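Local structure of protein NRD1 (Saccharomyces cerevisiae, 3CLJ) at residues H57-G60 with S61-I65; S112-D115 with H116-K119; M122-D125 with I126-R129; K135-L138 with N139-R142. The protein binds the phosphorylated C-terminal domain of RNA polymerase II through its CTD-interacting domain, as part of the Nrd1-Nab3-Sen1 termination complex. All coordinates share one frame; numbering follows the deposited sequence.

Contact 1: H57-G60 with S61-I65; sequences HKLG and SLYII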
ATOM      1  N   HIS A  57      -4.068 -11.852   4.116  1.00 42.47           N
ATOM      2  CA  HIS A  57      -4.123 -10.446   4.416  1.00 42.32           C
ATOM      3  C   HIS A  57      -3.217  -9.545   3.527  1.00 43.47           C
ATOM      4  O   HIS A  57      -3.312  -8.309   3.575  1.00 44.58           O
ATOM      5  CB  HIS A  57      -3.847 -10.213   5.930  1.00 39.79           C
ATOM      6  CG  HIS A  57      -4.986 -10.604   6.839  1.00 37.23           C
ATOM      7  ND1 HIS A  57      -5.774 -11.710   6.631  1.00 38.21           N
ATOM      8  CD2 HIS A  57      -5.465 -10.019   7.967  1.00 40.38           C
ATOM      9  CE1 HIS A  57      -6.674 -11.811   7.594  1.00 39.06           C
ATOM     10  NE2 HIS A  57      -6.509 -10.790   8.418  1.00 39.46           N
ATOM     11  N   LYS A  58      -2.365 -10.136   2.696  1.00 44.12           N
ATOM     12  CA  LYS A  58      -1.468  -9.333   1.854  1.00 42.73           C
ATOM     13  C   LYS A  58      -2.189  -8.428   0.847  1.00 42.42           C
ATOM     14  O   LYS A  58      -1.761  -7.298   0.635  1.00 42.99           O
ATOM     15  CB  LYS A  58      -0.479 -10.233   1.115  1.00 42.81           C
ATOM     16  CG  LYS A  58       0.400 -11.077   2.016  1.00 44.62           C
ATOM     17  CD  LYS A  58       1.658 -10.315   2.417  1.00 42.97           C
ATOM     18  CE  LYS A  58       2.391 -11.081   3.535  1.00 45.55           C
ATOM     19  NZ  LYS A  58       3.773 -10.527   3.720  1.00 46.81           N
ATOM     20  N   LEU A  59      -3.271  -8.921   0.245  1.00 42.35           N
ATOM     21  CA  LEU A  59      -4.085  -8.118  -0.635  1.00 42.13           C
ATOM     22  C   LEU A  59      -4.556  -6.841   0.088  1.00 43.28           C
ATOM     23  O   LEU A  59      -4.297  -5.716  -0.391  1.00 43.98           O
ATOM     24  CB  LEU A  59      -5.280  -8.937  -1.120  1.00 41.93           C
ATOM     25  CG  LEU A  59      -6.290  -8.202  -2.042  1.00 41.60           C
ATOM     26  CD1 LEU A  59      -5.562  -7.590  -3.300  1.00 36.24           C
ATOM     27  CD2 LEU A  59      -7.482  -9.082  -2.417  1.00 39.47           C
ATOM     28  N   GLY A  60      -5.184  -7.004   1.254  1.00 42.48           N
ATOM     29  CA  GLY A  60      -5.585  -5.853   2.109  1.00 41.58           C
ATOM     30  C   GLY A  60      -4.474  -4.851   2.350  1.00 41.96           C
ATOM     31  O   GLY A  60      -4.693  -3.638   2.302  1.00 41.32           O
ATOM     32  N   SER A  61      -3.276  -5.360   2.619  1.00 42.31           N
ATOM     33  CA  SER A  61      -2.110  -4.513   2.842  1.00 42.15           C
ATOM     34  C   SER A  61      -1.730  -3.671   1.609  1.00 42.84           C
ATOM     35  O   SER A  61      -1.302  -2.514   1.743  1.00 41.65           O
ATOM     36  CB  SER A  61      -0.923  -5.335   3.330  1.00 42.72           C
ATOM     37  OG  SER A  61      -0.223  -5.939   2.199  1.00 44.68           O
ATOM     38  N   LEU A  62      -1.931  -4.225   0.418  1.00 41.99           N
ATOM     39  CA  LEU A  62      -1.710  -3.449  -0.823  1.00 43.45           C
ATOM     40  C   LEU A  62      -2.858  -2.445  -1.107  1.00 42.41           C
ATOM     41  O   LEU A  62      -2.634  -1.373  -1.720  1.00 43.26           O
ATOM     42  CB  LEU A  62      -1.486  -4.409  -2.022  1.00 41.77           C
ATOM     43  CG  LEU A  62      -0.183  -5.233  -1.951  1.00 43.70           C
ATOM     44  CD1 LEU A  62      -0.169  -6.318  -3.071  1.00 39.91           C
ATOM     45  CD2 LEU A  62       1.115  -4.434  -1.948  1.00 45.65           C
ATOM     46  N   TYR A  63      -4.067  -2.794  -0.658  1.00 41.84           N
ATOM     47  CA  TYR A  63      -5.223  -1.850  -0.686  1.00 42.01           C
ATOM     48  C   TYR A  63      -4.943  -0.642   0.223  1.00 42.07           C
ATOM     49  O   TYR A  63      -5.264   0.512  -0.107  1.00 41.72           O
ATOM     50  CB  TYR A  63      -6.525  -2.521  -0.265  1.00 39.36           C
ATOM     51  CG  TYR A  63      -7.132  -3.482  -1.300  1.00 41.61           C
ATOM     52  CD1 TYR A  63      -6.688  -3.505  -2.640  1.00 39.04           C
ATOM     53  CD2 TYR A  63      -8.170  -4.334  -0.935  1.00 38.31           C
ATOM     54  CE1 TYR A  63      -7.283  -4.375  -3.590  1.00 41.20           C
ATOM     55  CE2 TYR A  63      -8.760  -5.202  -1.840  1.00 41.49           C
ATOM     56  CZ  TYR A  63      -8.328  -5.211  -3.167  1.00 40.43           C
ATOM     57  OH  TYR A  63      -8.945  -6.065  -4.040  1.00 44.73           O
ATOM     58  N   ILE A  64      -4.336  -0.893   1.379  1.00 43.93           N
ATOM     59  CA  ILE A  64      -4.016   0.206   2.281  1.00 43.41           C
ATOM     60  C   ILE A  64      -2.988   1.158   1.626  1.00 44.67           C
ATOM     61  O   ILE A  64      -3.142   2.389   1.648  1.00 44.23           O
ATOM     62  CB  ILE A  64      -3.458  -0.307   3.648  1.00 44.78           C
ATOM     63  CG1 ILE A  64      -4.563  -0.900   4.536  1.00 42.19           C
ATOM     64  CG2 ILE A  64      -2.821   0.855   4.460  1.00 42.58           C
ATOM     65  CD1 ILE A  64      -3.999  -1.831   5.725  1.00 42.61           C
ATOM     66  N   ILE A  65      -1.941   0.579   1.038  1.00 44.05           N
ATOM     67  CA  ILE A  65      -0.958   1.323   0.233  1.00 44.80           C
ATOM     68  C   ILE A  65      -1.529   2.021  -1.021  1.00 43.92           C
ATOM     69  O   ILE A  65      -1.113   3.154  -1.369  1.00 44.89           O
ATOM     70  CB  ILE A  65       0.280   0.388  -0.108  1.00 45.53           C
ATOM     71  CG1 ILE A  65       1.046   0.076   1.174  1.00 47.70           C
ATOM     72  CG2 ILE A  65       1.169   0.992  -1.249  1.00 45.84           C
ATOM     73  CD1 ILE A  65       1.945  -1.183   1.075  1.00 46.80           C
TER
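The phenol ring of Tyr63 carries Leu59 over one face: Leu59 CG stands 3.7 Å above the ring plane, displaced toward the rim, which makes this i, i+4 pair a CH-pi contact. Leu59 CD1 approaches Tyr63 CZ at 3.7 Å, while Leu59 CD2 reaches the hydroxyl end. The backbone oxygen of Leu59 lies over the same face. The first torsion of Leu59 places CG opposite its own backbone N (chi1 178°), and this brings both methyls to the ring. With an alanine in place of Tyr63, the isobutyl group of Leu59 would probably lose the surface it rests on, leaving a gap beside Lys119, whose CB packs against the Tyr63 hydroxyl.

Polar evidence centres on Lys58 O, which accepts twice: from Ser61 OG at 2.6 Å, meeting the carbonyl at 126°, and from Leu62 N at 3.1 Å. Regular helical bonds follow from Tyr63 N to Leu59 O (2.9 Å) and from Ile64 N to Gly60 O (2.9 Å). Ser61 OG is further bonded to Ser50 OG, and Lys58 NZ reaches Ser50 O and Asp107. Buried hydroxyl and ammonium groups are thus satisfied, which implies that the first turn of helix 58-77 is fixed by polar bonds to helix 39-52 and helix 90-111, with Leu59 and Tyr63 supplying an apolar side to helix 114-130.

Contact 2: S112-D115 with H116-K119; sequences SNQD and HKEK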
ATOM      1  N   SER A 112      -0.365 -15.185  -2.047  1.00 47.13           N
ATOM      2  CA  SER A 112      -1.790 -15.047  -2.384  1.00 46.22           C
ATOM      3  C   SER A 112      -2.352 -16.259  -3.172  1.00 46.16           C
ATOM      4  O   SER A 112      -1.639 -16.938  -3.931  1.00 45.01           O
ATOM      5  CB  SER A 112      -2.048 -13.755  -3.171  1.00 45.57           C
ATOM      6  OG  SER A 112      -1.882 -12.614  -2.366  1.00 45.52           O
ATOM      7  N   ASN A 113      -3.643 -16.522  -2.983  1.00 46.04           N
ATOM      8  CA  ASN A 113      -4.296 -17.544  -3.774  1.00 47.17           C
ATOM      9  C   ASN A 113      -4.546 -16.934  -5.146  1.00 47.41           C
ATOM     10  O   ASN A 113      -4.251 -15.761  -5.385  1.00 48.23           O
ATOM     11  CB  ASN A 113      -5.576 -18.103  -3.094  1.00 46.79           C
ATOM     12  CG  ASN A 113      -6.700 -17.047  -2.918  1.00 48.30           C
ATOM     13  OD1 ASN A 113      -6.666 -15.931  -3.469  1.00 46.53           O
ATOM     14  ND2 ASN A 113      -7.719 -17.428  -2.165  1.00 47.47           N
ATOM     15  N   GLN A 114      -5.077 -17.731  -6.052  1.00 48.11           N
ATOM     16  CA  GLN A 114      -5.327 -17.294  -7.419  1.00 48.22           C
ATOM     17  C   GLN A 114      -6.246 -16.052  -7.477  1.00 48.21           C
ATOM     18  O   GLN A 114      -5.989 -15.067  -8.209  1.00 48.18           O
ATOM     19  CB  GLN A 114      -5.854 -18.419  -8.310  0.50 47.99           C
ATOM     20  CG  GLN A 114      -4.798 -19.455  -8.721  0.50 48.43           C
ATOM     21  CD  GLN A 114      -3.458 -18.859  -9.138  0.50 46.77           C
ATOM     22  OE1 GLN A 114      -3.386 -17.853  -9.851  0.50 46.54           O
ATOM     23  NE2 GLN A 114      -2.386 -19.488  -8.684  0.50 45.17           N
ATOM     24  N   ASP A 115      -7.312 -16.100  -6.673  1.00 47.93           N
ATOM     25  CA  ASP A 115      -8.265 -15.018  -6.554  1.00 47.25           C
ATOM     26  C   ASP A 115      -7.563 -13.678  -6.175  1.00 46.88           C
ATOM     27  O   ASP A 115      -7.787 -12.626  -6.791  1.00 46.08           O
ATOM     28  CB  ASP A 115      -9.289 -15.428  -5.492  1.00 47.65           C
ATOM     29  CG  ASP A 115     -10.241 -14.326  -5.174  1.00 49.90           C
ATOM     30  OD1 ASP A 115     -10.821 -13.843  -6.175  1.00 54.47           O
ATOM     31  OD2 ASP A 115     -10.387 -13.938  -3.974  1.00 47.30           O
ATOM     32  N   HIS A 116      -6.720 -13.731  -5.152  1.00 46.27           N
ATOM     33  CA  HIS A 116      -6.070 -12.564  -4.639  1.00 46.12           C
ATOM     34  C   HIS A 116      -4.945 -12.113  -5.608  1.00 47.40           C
ATOM     35  O   HIS A 116      -4.747 -10.911  -5.833  1.00 46.99           O
ATOM     36  CB  HIS A 116      -5.530 -12.883  -3.249  1.00 45.32           C
ATOM     37  CG  HIS A 116      -6.516 -12.680  -2.140  1.00 45.25           C
ATOM     38  ND1 HIS A 116      -6.126 -12.401  -0.846  1.00 42.43           N
ATOM     39  CD2 HIS A 116      -7.875 -12.726  -2.122  1.00 43.45           C
ATOM     40  CE1 HIS A 116      -7.199 -12.270  -0.083  1.00 40.14           C
ATOM     41  NE2 HIS A 116      -8.273 -12.449  -0.836  1.00 42.13           N
ATOM     42  N   LYS A 117      -4.232 -13.083  -6.200  1.00 48.50           N
ATOM     43  CA  LYS A 117      -3.239 -12.770  -7.260  1.00 48.93           C
ATOM     44  C   LYS A 117      -3.884 -11.926  -8.343  1.00 48.99           C
ATOM     45  O   LYS A 117      -3.278 -10.963  -8.830  1.00 47.85           O
ATOM     46  CB  LYS A 117      -2.694 -14.036  -7.899  1.00 48.48           C
ATOM     47  CG  LYS A 117      -1.657 -14.773  -7.064  1.00 50.16           C
ATOM     48  CD  LYS A 117      -0.769 -15.619  -7.967  1.00 50.29           C
ATOM     49  CE  LYS A 117      -0.565 -17.074  -7.470  1.00 53.28           C
ATOM     50  NZ  LYS A 117      -0.033 -17.139  -6.067  1.00 52.76           N
ATOM     51  N   GLU A 118      -5.127 -12.279  -8.706  1.00 48.20           N
ATOM     52  CA  GLU A 118      -5.804 -11.589  -9.820  1.00 47.96           C
ATOM     53  C   GLU A 118      -6.245 -10.188  -9.481  1.00 47.57           C
ATOM     54  O   GLU A 118      -6.248  -9.309 -10.329  1.00 47.55           O
ATOM     55  CB  GLU A 118      -6.765 -12.455 -10.676  0.50 48.69           C
ATOM     56  CG  GLU A 118      -6.003 -13.548 -11.556  0.50 50.69           C
ATOM     57  CD  GLU A 118      -4.970 -13.028 -12.641  0.50 52.54           C
ATOM     58  OE1 GLU A 118      -5.447 -12.613 -13.729  0.50 52.64           O
ATOM     59  OE2 GLU A 118      -3.701 -13.095 -12.439  0.50 50.14           O
ATOM     60  N   LYS A 119      -6.597  -9.995  -8.200  1.00 46.74           N
ATOM     61  CA  LYS A 119      -6.914  -8.693  -7.635  1.00 45.90           C
ATOM     62  C   LYS A 119      -5.649  -7.831  -7.522  1.00 45.64           C
ATOM     63  O   LYS A 119      -5.714  -6.602  -7.715  1.00 46.06           O
ATOM     64  CB  LYS A 119      -7.616  -8.853  -6.258  1.00 44.66           C
ATOM     65  CG  LYS A 119      -9.082  -9.320  -6.422  1.00 43.94           C
ATOM     66  CD  LYS A 119      -9.672  -9.938  -5.140  1.00 45.30           C
ATOM     67  CE  LYS A 119     -11.191 -10.414  -5.328  1.00 46.84           C
ATOM     68  NZ  LYS A 119     -11.555 -11.471  -4.288  1.00 45.02           N
TER
HETATM   69  O   HOH W   1      -3.574 -12.064  -0.035  1.00 34.62           O
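His116 N donates to Asn113 OD1 at 2.8 Å with an N-H...O angle of 157°, and the imidazole then leans past that amide, the two planes 79° apart. This bond depends on the Asn113 torsion (chi1 64°), which folds CG in between backbone N and carbonyl carbon. The ring also has a water in its plane at the edge: the water lies 2.7 Å from His116 ND1 and donates to Ser112 OG, which is itself bonded to Ala108 O. Near the ring plane at another edge, Asp115 OD2 approaches His116 CD2.

Lys117 N bonds to Asn113 O at 2.8 Å, and its side chain turns back, bent at chi3 and chi4, so that Lys117 NZ meets Ser112 O at 2.7 Å. The same ammonium group bonds to Ile109 O, linking the incoming chain to the end of helix 90-111. An alanine in place of Lys117 would probably leave these two carbonyls without their ammonium mate and weaken the join between the helices.

Glu118 N continues the helical pattern, donating to Gln114 O at 3.0 Å. Lys119 forms a salt bridge with Asp115: NZ lies 2.7 Å from OD2 on its syn side, close to the carboxylate plane, with a weak second bond to OD1. Lys119 NZ also binds a glycerol molecule, probably from the crystallisation liquor. Such geometry identifies an N-capped helix start, here that of helix 114-130, with Asn113 as the N-cap residue.

Contact 3: M122-D125 with I126-R129; sequences MLLD and IWDR
Helix 114-130 is two-sided at this point, with Trp127 packed on Leu123 and Leu124 on the buried side and a salt-bridge network of Asp125, Asp128 and Arg129 on the other. The indole has the backbone oxygen of Leu123 over one face, 3.2 Å above its plane and offset toward the rim; that oxygen also accepts Trp127 N at 2.8 Å with an N-H...O angle of 165°. Trp127 CG lies anti to its carbonyl carbon (chi1 -69°), which turns the indole back over Leu123 O. Two leucine methyls approach the six-membered ring from the side of that oxygen: Leu123 CD2 lies 3.9 Å from Trp127 CZ2, and Leu124 CD2 lies 3.8 Å from Trp127 CE3.

In the network, Asp125 and Arg129 run side by side, pointing the same way, and Asp125 CB sits over the guanidinium face. Arg129 NH2 is 3.8 Å from Asp125 OD1, a long bridge through charge alone, because the oxygen lies well out of the guanidinium plane. The nearer partner is Asp128 OD2, 2.7 Å from Arg129 NH2, although the hydrogen bond there is weak. Asp125 has its stronger mate elsewhere, in Arg142.

Helix 90-111 covers Trp127 through Ile101 and Leu105, and Phe133 meets the indole edge-to-face. Trp127 NE1 bonds to Asp66 of helix 58-77, the helix that also meets Leu123 through Leu62 and Tyr63, so the buried side packs against both helices.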
ATOM      1  N   MET A 122      -5.036  -6.472 -11.072  1.00 49.00           N
ATOM      2  CA  MET A 122      -5.862  -5.291 -11.396  1.00 48.61           C
ATOM      3  C   MET A 122      -5.435  -4.041 -10.727  1.00 47.82           C
ATOM      4  O   MET A 122      -5.446  -2.953 -11.307  1.00 48.25           O
ATOM      5  CB  MET A 122      -7.356  -5.469 -11.067  1.00 51.70           C
ATOM      6  CG  MET A 122      -8.156  -4.130 -11.382  1.00 52.31           C
ATOM      7  SD  MET A 122      -8.297  -3.688 -13.163  1.00 65.43           S
ATOM      8  CE  MET A 122      -7.652  -2.024 -13.150  1.00 55.56           C
ATOM      9  N   LEU A 123      -5.025  -4.181  -9.485  1.00 46.67           N
ATOM     10  CA  LEU A 123      -4.440  -3.092  -8.775  1.00 46.47           C
ATOM     11  C   LEU A 123      -3.169  -2.559  -9.454  1.00 46.17           C
ATOM     12  O   LEU A 123      -2.964  -1.321  -9.546  1.00 45.73           O
ATOM     13  CB  LEU A 123      -4.169  -3.583  -7.331  1.00 47.01           C
ATOM     14  CG  LEU A 123      -4.038  -2.619  -6.186  1.00 47.71           C
ATOM     15  CD1 LEU A 123      -5.319  -1.782  -5.969  1.00 41.13           C
ATOM     16  CD2 LEU A 123      -3.511  -3.347  -4.896  1.00 43.97           C
ATOM     17  N   LEU A 124      -2.283  -3.473  -9.911  1.00 45.38           N
ATOM     18  CA  LEU A 124      -1.148  -3.060 -10.783  1.00 44.56           C
ATOM     19  C   LEU A 124      -1.598  -2.247 -11.989  1.00 44.52           C
ATOM     20  O   LEU A 124      -0.908  -1.297 -12.424  1.00 44.29           O
ATOM     21  CB  LEU A 124      -0.304  -4.284 -11.248  1.00 43.45           C
ATOM     22  CG  LEU A 124       0.490  -4.860 -10.051  1.00 45.17           C
ATOM     23  CD1 LEU A 124       1.166  -6.203 -10.361  1.00 44.31           C
ATOM     24  CD2 LEU A 124       1.542  -3.788  -9.560  1.00 41.32           C
ATOM     25  N   ASP A 125      -2.749  -2.620 -12.555  1.00 44.90           N
ATOM     26  CA  ASP A 125      -3.262  -1.910 -13.738  1.00 45.98           C
ATOM     27  C   ASP A 125      -3.729  -0.495 -13.419  1.00 45.70           C
ATOM     28  O   ASP A 125      -3.463   0.458 -14.164  1.00 46.07           O
ATOM     29  CB  ASP A 125      -4.366  -2.728 -14.416  1.00 46.43           C
ATOM     30  CG  ASP A 125      -3.807  -3.946 -15.153  1.00 50.23           C
ATOM     31  OD1 ASP A 125      -2.567  -3.990 -15.362  1.00 52.69           O
ATOM     32  OD2 ASP A 125      -4.594  -4.859 -15.532  1.00 53.21           O
ATOM     33  N   ILE A 126      -4.410  -0.358 -12.291  1.00 46.55           N
ATOM     34  CA  ILE A 126      -4.771   0.954 -11.728  1.00 46.71           C
ATOM     35  C   ILE A 126      -3.514   1.772 -11.378  1.00 46.50           C
ATOM     36  O   ILE A 126      -3.438   2.948 -11.729  1.00 48.26           O
ATOM     37  CB  ILE A 126      -5.721   0.746 -10.505  1.00 47.08           C
ATOM     38  CG1 ILE A 126      -7.132   0.345 -10.991  1.00 47.94           C
ATOM     39  CG2 ILE A 126      -5.755   1.948  -9.548  1.00 48.91           C
ATOM     40  CD1 ILE A 126      -7.746  -0.571  -9.983  1.00 52.75           C
ATOM     41  N   TRP A 127      -2.510   1.169 -10.747  1.00 45.21           N
ATOM     42  CA  TRP A 127      -1.258   1.910 -10.480  1.00 45.00           C
ATOM     43  C   TRP A 127      -0.615   2.428 -11.767  1.00 45.13           C
ATOM     44  O   TRP A 127      -0.153   3.574 -11.851  1.00 44.00           O
ATOM     45  CB  TRP A 127      -0.291   1.008  -9.694  1.00 45.60           C
ATOM     46  CG  TRP A 127      -0.808   0.772  -8.286  1.00 44.22           C
ATOM     47  CD1 TRP A 127      -1.964   1.341  -7.730  1.00 44.98           C
ATOM     48  CD2 TRP A 127      -0.243  -0.048  -7.255  1.00 45.08           C
ATOM     49  NE1 TRP A 127      -2.116   0.946  -6.443  1.00 45.27           N
ATOM     50  CE2 TRP A 127      -1.076   0.108  -6.098  1.00 44.88           C
ATOM     51  CE3 TRP A 127       0.903  -0.849  -7.158  1.00 45.04           C
ATOM     52  CZ2 TRP A 127      -0.794  -0.499  -4.891  1.00 44.70           C
ATOM     53  CZ3 TRP A 127       1.159  -1.479  -5.961  1.00 44.13           C
ATOM     54  CH2 TRP A 127       0.314  -1.307  -4.837  1.00 44.76           C
ATOM     55  N   ASP A 128      -0.568   1.551 -12.766  1.00 45.89           N
ATOM     56  CA  ASP A 128      -0.060   1.871 -14.101  1.00 47.40           C
ATOM     57  C   ASP A 128      -0.854   3.040 -14.698  1.00 48.34           C
ATOM     58  O   ASP A 128      -0.287   4.034 -15.142  1.00 48.66           O
ATOM     59  CB  ASP A 128      -0.176   0.616 -14.994  1.00 47.12           C
ATOM     60  CG  ASP A 128       0.434   0.800 -16.372  1.00 49.34           C
ATOM     61  OD1 ASP A 128       1.689   0.768 -16.510  1.00 58.75           O
ATOM     62  OD2 ASP A 128      -0.333   0.966 -17.323  1.00 45.44           O
ATOM     63  N   ARG A 129      -2.172   2.945 -14.709  1.00 50.29           N
ATOM     64  CA  ARG A 129      -2.934   4.057 -15.310  1.00 51.69           C
ATOM     65  C   ARG A 129      -2.822   5.397 -14.543  1.00 51.44           C
ATOM     66  O   ARG A 129      -2.830   6.448 -15.164  1.00 50.86           O
ATOM     67  CB  ARG A 129      -4.363   3.656 -15.655  1.00 52.29           C
ATOM     68  CG  ARG A 129      -4.573   3.537 -17.171  1.00 58.83           C
ATOM     69  CD  ARG A 129      -4.661   2.095 -17.713  1.00 67.96           C
ATOM     70  NE  ARG A 129      -3.548   1.218 -17.309  1.00 72.61           N
ATOM     71  CZ  ARG A 129      -3.407  -0.054 -17.698  1.00 75.13           C
ATOM     72  NH1 ARG A 129      -4.297  -0.626 -18.520  1.00 76.84           N
ATOM     73  NH2 ARG A 129      -2.364  -0.756 -17.280  1.00 76.24           N
TER

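Contact 4: K135-L138 with N139-R142; sequences KSYL and NAIR
Tyr137 O and Ile141 N are bridged by a water that donates to the former at 2.8 Å and accepts from the latter at 3.0 Å. The water stands in for a direct i, i+4 helical bond at the start of a single helix-like turn, in the connection between helix 114-130 and helix 144-149 of the all-helical CID fold. Residues 139-142 have helical backbone angles without the regular run of bonds. One such bond does form: Arg142 N donates to Leu138 O at 2.9 Å with an N-H...O angle of 148°.

Tyr137 lies across the beginning of this turn. Its first torsion sets CG opposite the backbone N (chi1 179°), and the ring consequently reaches forward along the chain, with Asn139 N 4.0 Å above one face and over its centre. The Asn139 methylene adds to this packing, CB coming within 3.5 Å of Tyr137 CE1, while the ring and amide planes stand 67° apart. Farther round the rim, Tyr137 CE2 lies 3.7 Å from Ala140 CB.

The inward side of the turn is apolar. Leu138 packs on Leu124 of helix 114-130 and on Gln102, while Ile141, the buried residue of the group, touches Gln102 and Ile109 of helix 90-111. The turn is thereby laid against two helices, with Tyr137, Asn139 and Ala140 on its exposed side. Within it, the branches of Leu138 and Ile141 meet through single methyls, CD2 of Leu138 to CD1 of Ile141, at 4.0 Å.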
ATOM      1  N   LYS A 135       8.319   5.085 -11.780  1.00 40.28           N
ATOM      2  CA  LYS A 135       9.758   4.964 -11.941  1.00 40.88           C
ATOM      3  C   LYS A 135      10.158   3.472 -11.942  1.00 39.15           C
ATOM      4  O   LYS A 135      11.233   3.105 -12.431  1.00 39.39           O
ATOM      5  CB  LYS A 135      10.513   5.596 -10.760  1.00 41.54           C
ATOM      6  CG  LYS A 135      10.609   7.095 -10.742  1.00 47.50           C
ATOM      7  CD  LYS A 135      11.477   7.511  -9.558  1.00 54.66           C
ATOM      8  CE  LYS A 135      11.560   9.033  -9.442  1.00 58.68           C
ATOM      9  NZ  LYS A 135      12.849   9.451  -8.796  1.00 61.40           N
ATOM     10  N   SER A 136       9.302   2.662 -11.344  1.00 38.61           N
ATOM     11  CA  SER A 136       9.494   1.201 -11.205  1.00 39.22           C
ATOM     12  C   SER A 136       8.981   0.422 -12.403  1.00 37.50           C
ATOM     13  O   SER A 136       7.930   0.690 -12.909  1.00 35.22           O
ATOM     14  CB  SER A 136       8.762   0.692 -10.003  1.00 38.07           C
ATOM     15  OG  SER A 136       9.425   1.153  -8.873  1.00 42.79           O
ATOM     16  N   TYR A 137       9.764  -0.547 -12.864  1.00 37.96           N
ATOM     17  CA  TYR A 137       9.231  -1.438 -13.891  1.00 36.66           C
ATOM     18  C   TYR A 137       8.444  -2.524 -13.158  1.00 35.55           C
ATOM     19  O   TYR A 137       9.021  -3.337 -12.455  1.00 36.72           O
ATOM     20  CB  TYR A 137      10.365  -2.028 -14.723  1.00 35.53           C
ATOM     21  CG  TYR A 137       9.864  -2.978 -15.802  1.00 35.67           C
ATOM     22  CD1 TYR A 137       9.080  -2.497 -16.861  1.00 32.08           C
ATOM     23  CD2 TYR A 137      10.210  -4.361 -15.774  1.00 35.16           C
ATOM     24  CE1 TYR A 137       8.630  -3.327 -17.865  1.00 34.15           C
ATOM     25  CE2 TYR A 137       9.772  -5.218 -16.799  1.00 33.22           C
ATOM     26  CZ  TYR A 137       8.977  -4.694 -17.834  1.00 32.42           C
ATOM     27  OH  TYR A 137       8.542  -5.476 -18.846  1.00 29.73           O
ATOM     28  N   LEU A 138       7.124  -2.528 -13.338  1.00 35.06           N
ATOM     29  CA  LEU A 138       6.229  -3.419 -12.629  1.00 35.51           C
ATOM     30  C   LEU A 138       5.584  -4.435 -13.613  1.00 35.91           C
ATOM     31  O   LEU A 138       4.824  -5.303 -13.164  1.00 36.45           O
ATOM     32  CB  LEU A 138       5.078  -2.618 -11.911  1.00 35.38           C
ATOM     33  CG  LEU A 138       5.619  -1.738 -10.731  1.00 38.69           C
ATOM     34  CD1 LEU A 138       4.473  -1.145  -9.915  1.00 39.01           C
ATOM     35  CD2 LEU A 138       6.578  -2.498  -9.761  1.00 40.21           C
ATOM     36  N   ASN A 139       5.877  -4.311 -14.906  1.00 33.18           N
ATOM     37  CA  ASN A 139       5.207  -5.113 -15.897  1.00 34.45           C
ATOM     38  C   ASN A 139       5.582  -6.630 -15.870  1.00 34.12           C
ATOM     39  O   ASN A 139       4.792  -7.458 -16.319  1.00 34.98           O
ATOM     40  CB  ASN A 139       5.412  -4.480 -17.264  1.00 31.37           C
ATOM     41  CG  ASN A 139       4.706  -5.223 -18.407  1.00 34.88           C
ATOM     42  OD1 ASN A 139       5.359  -5.701 -19.346  1.00 35.65           O
ATOM     43  ND2 ASN A 139       3.386  -5.250 -18.374  1.00 33.34           N
ATOM     44  N   ALA A 140       6.783  -6.954 -15.421  1.00 33.91           N
ATOM     45  CA  ALA A 140       7.230  -8.349 -15.266  1.00 35.58           C
ATOM     46  C   ALA A 140       6.561  -8.969 -14.007  1.00 36.65           C
ATOM     47  O   ALA A 140       6.004 -10.051 -14.100  1.00 36.95           O
ATOM     48  CB  ALA A 140       8.753  -8.445 -15.200  1.00 34.23           C
ATOM     49  N   ILE A 141       6.523  -8.217 -12.904  1.00 37.77           N
ATOM     50  CA  ILE A 141       5.843  -8.608 -11.676  1.00 41.11           C
ATOM     51  C   ILE A 141       4.356  -8.858 -11.940  1.00 41.33           C
ATOM     52  O   ILE A 141       3.777  -9.801 -11.420  1.00 39.94           O
ATOM     53  CB  ILE A 141       6.057  -7.561 -10.565  1.00 41.83           C
ATOM     54  CG1 ILE A 141       7.507  -7.562 -10.125  1.00 46.08           C
ATOM     55  CG2 ILE A 141       5.118  -7.784  -9.365  1.00 44.98           C
ATOM     56  CD1 ILE A 141       7.882  -6.294  -9.299  1.00 50.90           C
ATOM     57  N   ARG A 142       3.770  -8.034 -12.806  1.00 41.84           N
ATOM     58  CA  ARG A 142       2.401  -8.174 -13.197  1.00 42.83           C
ATOM     59  C   ARG A 142       2.081  -9.505 -13.920  1.00 42.91           C
ATOM     60  O   ARG A 142       0.950  -9.979 -13.886  1.00 42.66           O
ATOM     61  CB  ARG A 142       2.024  -6.964 -14.071  1.00 43.96           C
ATOM     62  CG  ARG A 142       0.548  -6.775 -14.332  1.00 45.43           C
ATOM     63  CD  ARG A 142       0.336  -6.601 -15.793  1.00 52.13           C
ATOM     64  NE  ARG A 142      -1.066  -6.334 -16.141  1.00 57.16           N
ATOM     65  CZ  ARG A 142      -1.585  -6.432 -17.375  1.00 60.93           C
ATOM     66  NH1 ARG A 142      -0.831  -6.800 -18.412  1.00 60.70           N
ATOM     67  NH2 ARG A 142      -2.876  -6.157 -17.586  1.00 58.98           N
TER
HETATM   68  O   HOH W   2       8.490  -5.985 -13.078  1.00 27.67           O

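From the N terminus the contacts follow in series, none nesting in or crossing another, and since each joins adjoining segments, none closes a long loop. Contact 1 forms the start of helix 58-77. Contact 2 opens helix 114-130 and contact 3 lies later on that same helix, their centres about 15 Å apart. Both pack against contact 1: Leu59 CD2 lies 3.6 Å from Lys119 CD, and Leu62 CB lies 3.7 Å from Leu123 CD2. Contact 4, in the connection to helix 144-149, returns to contact 3, with Arg142 NE 2.9 Å from Asp125 OD1. Helix 114-130 thus joins helix 58-77 to the C-terminal connection.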